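Local coordinates for T-lymphoma invasion and metastasis-inducing protein 1 (Homo sapiens, PDB 4K2P) that probably links phosphoinositide-containing membranes to partner proteins through its PH, coiled-coil and extension region, acting in signalling tied to tight junctions, at residues A[12-24]-A[89-103]. The protein carries 5 engineered substitutions. Numbering follows the deposited sequence.
Sequences GALAVKNFLVHKK and FCLSNSLGDAFLFQT
Leu100 lies against the Phe19 ring, its CD2 over one face toward the rim and its CD1 3.7 Å from Phe19 CD1, while Ala98 CB sits at the ring's edge and Cys90 SG comes in obliquely, 3.8 Å from Phe19 CD2. This is the antiparallel seam of the PH-domain barrel where strand 12-23 meets strand 98-102, and Phe19 opens a classic beta bulge in it. Phe19 N and Leu20 N both bond to Ala98 O from the same face of its carbonyl plane, and beyond them the register slips by one residue. Ahead of the bulge the pairing is regular: Lys17 and Leu100 exchange two backbone bonds, as do Ala15 and Gln102. On the other side of the sheet, Val16 CG2 lies alongside Phe101 CD1 at 3.7 Å, and Leu14 CD1 reaches the same ring atom; Phe50 and Trp112 extend this apolar layer. Past the bulge, Asn93 OD1 takes Asp97 N in the turn and its ND2 holds Asp97 OD2 on the anti lone pair. Asp97 OD1 turns to strand 12-23 instead. In the modelled conformer of His22, chi1 79° brings ND1 to this oxygen; the firmer bond is His22 N to Asp97 OD1, 3.0 Å.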
loop_
_atom_site.group_PDB
_atom_site.type_symbol
_atom_site.label_atom_id
_atom_site.label_comp_id
_atom_site.label_asym_id
_atom_site.label_seq_id
_atom_site.Cartn_x
_atom_site.Cartn_y
_atom_site.Cartn_z
ATOM N N GLY A 12 11.954 -17.125 1.677
ATOM C CA GLY A 12 12.009 -17.639 3.032
ATOM C C GLY A 12 10.697 -18.245 3.487
ATOM O O GLY A 12 9.667 -18.058 2.859
ATOM N N ALA A 13 10.745 -18.971 4.592
ATOM C CA ALA A 13 9.566 -19.578 5.173
ATOM C C ALA A 13 8.805 -18.533 5.990
ATOM O O ALA A 13 9.374 -17.897 6.869
ATOM C CB ALA A 13 9.958 -20.766 6.035
ATOM N N LEU A 14 7.528 -18.354 5.672
ATOM C CA LEU A 14 6.674 -17.379 6.338
ATOM C C LEU A 14 5.338 -17.992 6.704
ATOM O O LEU A 14 4.822 -18.837 5.973
ATOM C CB LEU A 14 6.424 -16.171 5.435
ATOM C CG LEU A 14 7.637 -15.343 5.019
ATOM C CD1 LEU A 14 7.256 -14.333 3.926
ATOM C CD2 LEU A 14 8.230 -14.645 6.228
ATOM N N ALA A 15 4.780 -17.566 7.835
ATOM C CA ALA A 15 3.375 -17.811 8.127
ATOM C C ALA A 15 2.590 -16.718 7.408
ATOM O O ALA A 15 3.038 -15.577 7.347
ATOM C CB ALA A 15 3.106 -17.793 9.618
ATOM N N VAL A 16 1.434 -17.068 6.854
ATOM C CA VAL A 16 0.689 -16.175 5.964
ATOM C C VAL A 16 -0.800 -16.272 6.250
ATOM O O VAL A 16 -1.315 -17.345 6.574
ATOM C CB VAL A 16 0.936 -16.503 4.482
ATOM C CG1 VAL A 16 0.240 -15.481 3.581
ATOM C CG2 VAL A 16 2.441 -16.536 4.183
ATOM N N LYS A 17 -1.483 -15.139 6.129
ATOM C CA LYS A 17 -2.895 -15.036 6.440
ATOM C C LYS A 17 -3.514 -13.950 5.563
ATOM O O LYS A 17 -3.022 -12.833 5.564
ATOM C CB LYS A 17 -3.038 -14.699 7.920
ATOM C CG LYS A 17 -4.415 -14.649 8.480
ATOM C CD LYS A 17 -4.289 -14.464 9.974
ATOM C CE LYS A 17 -5.619 -14.401 10.651
ATOM N NZ LYS A 17 -5.525 -14.946 12.031
ATOM N N ASN A 18 -4.567 -14.253 4.813
ATOM C CA ASN A 18 -5.290 -13.191 4.102
ATOM C C ASN A 18 -5.926 -12.222 5.092
ATOM O O ASN A 18 -6.458 -12.638 6.112
ATOM C CB ASN A 18 -6.349 -13.772 3.176
ATOM C CG ASN A 18 -5.751 -14.615 2.070
ATOM O OD1 ASN A 18 -4.609 -14.414 1.674
ATOM N ND2 ASN A 18 -6.535 -15.539 1.546
ATOM N N PHE A 19 -5.866 -10.932 4.783
ATOM C CA PHE A 19 -6.233 -9.893 5.736
ATOM C C PHE A 19 -7.397 -9.017 5.243
ATOM O O PHE A 19 -8.423 -8.905 5.916
ATOM C CB PHE A 19 -5.006 -9.036 6.043
ATOM C CG PHE A 19 -5.230 -8.023 7.123
ATOM C CD1 PHE A 19 -5.840 -8.384 8.313
ATOM C CD2 PHE A 19 -4.806 -6.716 6.963
ATOM C CE1 PHE A 19 -6.049 -7.455 9.310
ATOM C CE2 PHE A 19 -5.006 -5.786 7.956
ATOM C CZ PHE A 19 -5.628 -6.154 9.133
ATOM N N LEU A 20 -7.222 -8.390 4.083
ATOM C CA LEU A 20 -8.287 -7.633 3.424
ATOM C C LEU A 20 -8.459 -8.185 2.013
ATOM O O LEU A 20 -7.506 -8.695 1.427
ATOM C CB LEU A 20 -7.966 -6.140 3.384
ATOM C CG LEU A 20 -7.735 -5.498 4.748
ATOM C CD1 LEU A 20 -7.163 -4.106 4.621
ATOM C CD2 LEU A 20 -9.043 -5.468 5.542
ATOM N N VAL A 21 -9.674 -8.081 1.480
ATOM C CA VAL A 21 -10.021 -8.650 0.184
ATOM C C VAL A 21 -10.843 -7.659 -0.632
ATOM O O VAL A 21 -11.822 -7.090 -0.132
ATOM C CB VAL A 21 -10.830 -9.956 0.322
ATOM C CG1 VAL A 21 -11.227 -10.485 -1.047
ATOM C CG2 VAL A 21 -10.022 -11.010 1.047
ATOM N N HIS A 22 -10.451 -7.450 -1.887
ATOM C CA HIS A 22 -11.179 -6.544 -2.765
ATOM C C HIS A 22 -12.341 -7.289 -3.417
ATOM O O HIS A 22 -12.216 -8.431 -3.850
ATOM C CB HIS A 22 -10.245 -5.913 -3.814
ATOM C CG HIS A 22 -9.920 -6.797 -4.981
ATOM N ND1 HIS A 22 -9.458 -8.088 -4.841
ATOM C CD2 HIS A 22 -9.957 -6.556 -6.314
ATOM C CE1 HIS A 22 -9.244 -8.611 -6.036
ATOM N NE2 HIS A 22 -9.537 -7.700 -6.947
ATOM N N LYS A 23 -13.482 -6.611 -3.441
ATOM C CA LYS A 23 -14.745 -7.129 -3.942
ATOM C C LYS A 23 -15.292 -6.163 -4.986
ATOM O O LYS A 23 -14.810 -5.037 -5.107
ATOM C CB LYS A 23 -15.751 -7.305 -2.797
ATOM C CG LYS A 23 -15.306 -8.246 -1.695
ATOM C CD LYS A 23 -15.242 -9.674 -2.202
ATOM C CE LYS A 23 -15.099 -10.666 -1.065
ATOM N NZ LYS A 23 -16.387 -10.878 -0.350
ATOM N N LYS A 24 -16.282 -6.603 -5.754
ATOM C CA LYS A 24 -16.884 -5.745 -6.769
ATOM C C LYS A 24 -17.379 -4.407 -6.235
ATOM O O LYS A 24 -17.562 -4.211 -5.033
ATOM C CB LYS A 24 -18.064 -6.441 -7.451
ATOM C CG LYS A 24 -17.742 -7.683 -8.260
ATOM C CD LYS A 24 -19.034 -8.213 -8.874
ATOM C CE LYS A 24 -18.812 -9.346 -9.855
ATOM N NZ LYS A 24 -20.111 -9.958 -10.261
ATOM N N PHE A 89 4.379 -8.449 9.433
ATOM C CA PHE A 89 4.259 -7.319 8.511
ATOM C C PHE A 89 3.084 -7.547 7.578
ATOM O O PHE A 89 2.609 -8.662 7.445
ATOM C CB PHE A 89 5.554 -7.080 7.726
ATOM C CG PHE A 89 6.059 -8.273 6.948
ATOM C CD1 PHE A 89 6.833 -9.243 7.559
ATOM C CD2 PHE A 89 5.819 -8.381 5.587
ATOM C CE1 PHE A 89 7.322 -10.321 6.832
ATOM C CE2 PHE A 89 6.303 -9.443 4.863
ATOM C CZ PHE A 89 7.059 -10.416 5.483
ATOM N N CYS A 90 2.606 -6.472 6.955
ATOM C CA CYS A 90 1.385 -6.491 6.163
ATOM C C CYS A 90 1.666 -5.889 4.794
ATOM O O CYS A 90 2.188 -4.779 4.699
ATOM C CB CYS A 90 0.267 -5.715 6.867
ATOM S SG CYS A 90 -1.294 -5.633 5.948
ATOM N N LEU A 91 1.369 -6.642 3.740
ATOM C CA LEU A 91 1.445 -6.124 2.379
ATOM C C LEU A 91 0.057 -5.762 1.905
ATOM O O LEU A 91 -0.858 -6.564 2.008
ATOM C CB LEU A 91 2.079 -7.153 1.431
ATOM C CG LEU A 91 2.326 -6.677 -0.012
ATOM C CD1 LEU A 91 3.556 -7.329 -0.604
ATOM C CD2 LEU A 91 1.134 -6.951 -0.913
ATOM N N SER A 92 -0.113 -4.546 1.403
ATOM C CA SER A 92 -1.336 -4.165 0.713
ATOM C C SER A 92 -0.972 -3.870 -0.737
ATOM O O SER A 92 -0.052 -3.113 -1.000
ATOM C CB SER A 92 -2.002 -2.957 1.379
ATOM O OG SER A 92 -1.053 -1.954 1.708
ATOM N N ASN A 93 -1.698 -4.474 -1.671
ATOM C CA ASN A 93 -1.328 -4.403 -3.075
ATOM C C ASN A 93 -2.047 -3.267 -3.788
ATOM O O ASN A 93 -2.669 -2.426 -3.153
ATOM C CB ASN A 93 -1.610 -5.747 -3.758
ATOM C CG ASN A 93 -3.087 -6.035 -3.914
ATOM O OD1 ASN A 93 -3.929 -5.297 -3.421
ATOM N ND2 ASN A 93 -3.406 -7.118 -4.609
ATOM N N SER A 94 -1.941 -3.229 -5.109
ATOM C CA SER A 94 -2.510 -2.131 -5.883
ATOM C C SER A 94 -4.003 -2.311 -6.149
ATOM O O SER A 94 -4.620 -1.456 -6.764
ATOM C CB SER A 94 -1.753 -1.983 -7.208
ATOM O OG SER A 94 -1.961 -3.112 -8.036
ATOM N N LEU A 95 -4.576 -3.425 -5.692
ATOM C CA LEU A 95 -5.970 -3.765 -6.004
ATOM C C LEU A 95 -6.970 -3.590 -4.853
ATOM O O LEU A 95 -8.172 -3.521 -5.092
ATOM C CB LEU A 95 -6.052 -5.211 -6.492
ATOM C CG LEU A 95 -5.237 -5.573 -7.737
ATOM C CD1 LEU A 95 -5.500 -7.026 -8.136
ATOM C CD2 LEU A 95 -5.558 -4.628 -8.898
ATOM N N GLY A 96 -6.480 -3.509 -3.621
ATOM C CA GLY A 96 -7.348 -3.406 -2.455
ATOM C C GLY A 96 -7.280 -4.636 -1.560
ATOM O O GLY A 96 -8.037 -4.759 -0.599
ATOM N N ASP A 97 -6.370 -5.548 -1.887
ATOM C CA ASP A 97 -6.099 -6.717 -1.053
ATOM C C ASP A 97 -4.994 -6.414 -0.076
ATOM O O ASP A 97 -4.175 -5.537 -0.323
ATOM C CB ASP A 97 -5.661 -7.922 -1.892
ATOM C CG ASP A 97 -6.659 -8.294 -2.936
ATOM O OD1 ASP A 97 -7.790 -8.634 -2.554
ATOM O OD2 ASP A 97 -6.309 -8.268 -4.134
ATOM N N ALA A 98 -4.945 -7.172 1.014
ATOM C CA ALA A 98 -3.809 -7.112 1.918
ATOM C C ALA A 98 -3.602 -8.470 2.591
ATOM O O ALA A 98 -4.541 -9.250 2.738
ATOM C CB ALA A 98 -3.992 -6.018 2.954
ATOM N N PHE A 99 -2.365 -8.724 2.998
ATOM C CA PHE A 99 -1.927 -10.027 3.477
ATOM C C PHE A 99 -1.026 -9.818 4.673
ATOM O O PHE A 99 -0.232 -8.893 4.689
ATOM C CB PHE A 99 -1.165 -10.789 2.379
ATOM C CG PHE A 99 -1.881 -10.831 1.064
ATOM C CD1 PHE A 99 -1.743 -9.790 0.156
ATOM C CD2 PHE A 99 -2.683 -11.910 0.724
ATOM C CE1 PHE A 99 -2.407 -9.819 -1.066
ATOM C CE2 PHE A 99 -3.348 -11.940 -0.497
ATOM C CZ PHE A 99 -3.210 -10.888 -1.388
ATOM N N LEU A 100 -1.181 -10.653 5.691
ATOM C CA LEU A 100 -0.258 -10.667 6.814
ATOM C C LEU A 100 0.796 -11.766 6.666
ATOM O O LEU A 100 0.507 -12.858 6.197
ATOM C CB LEU A 100 -1.021 -10.859 8.122
ATOM C CG LEU A 100 -1.997 -9.737 8.493
ATOM C CD1 LEU A 100 -2.841 -10.176 9.658
ATOM C CD2 LEU A 100 -1.257 -8.449 8.830
ATOM N N PHE A 101 2.000 -11.455 7.124
ATOM C CA PHE A 101 3.135 -12.358 7.097
ATOM C C PHE A 101 3.826 -12.320 8.458
ATOM O O PHE A 101 3.952 -11.248 9.043
ATOM C CB PHE A 101 4.139 -11.960 6.018
ATOM C CG PHE A 101 3.578 -11.910 4.634
ATOM C CD1 PHE A 101 3.580 -13.036 3.819
ATOM C CD2 PHE A 101 3.089 -10.724 4.123
ATOM C CE1 PHE A 101 3.083 -12.978 2.529
ATOM C CE2 PHE A 101 2.594 -10.660 2.833
ATOM C CZ PHE A 101 2.590 -11.788 2.035
ATOM N N GLN A 102 4.265 -13.474 8.959
ATOM C CA GLN A 102 5.071 -13.529 10.175
ATOM C C GLN A 102 6.424 -14.172 9.874
ATOM O O GLN A 102 6.495 -15.264 9.296
ATOM C CB GLN A 102 4.365 -14.311 11.286
ATOM C CG GLN A 102 5.117 -14.281 12.639
ATOM C CD GLN A 102 4.599 -15.302 13.642
ATOM O OE1 GLN A 102 4.047 -16.336 13.268
ATOM N NE2 GLN A 102 4.784 -15.016 14.927
ATOM N N THR A 103 7.486 -13.476 10.269
ATOM C CA THR A 103 8.847 -13.973 10.155
ATOM C C THR A 103 9.446 -14.168 11.571
ATOM O O THR A 103 8.706 -14.235 12.558
ATOM C CB THR A 103 9.689 -13.010 9.284
ATOM O OG1 THR A 103 10.983 -13.569 9.027
ATOM C CG2 THR A 103 9.823 -11.650 9.947
HETATM O O HOH W 1 8.340 -17.220 9.797
HETATM O O HOH W 2 11.171 -16.019 7.368
#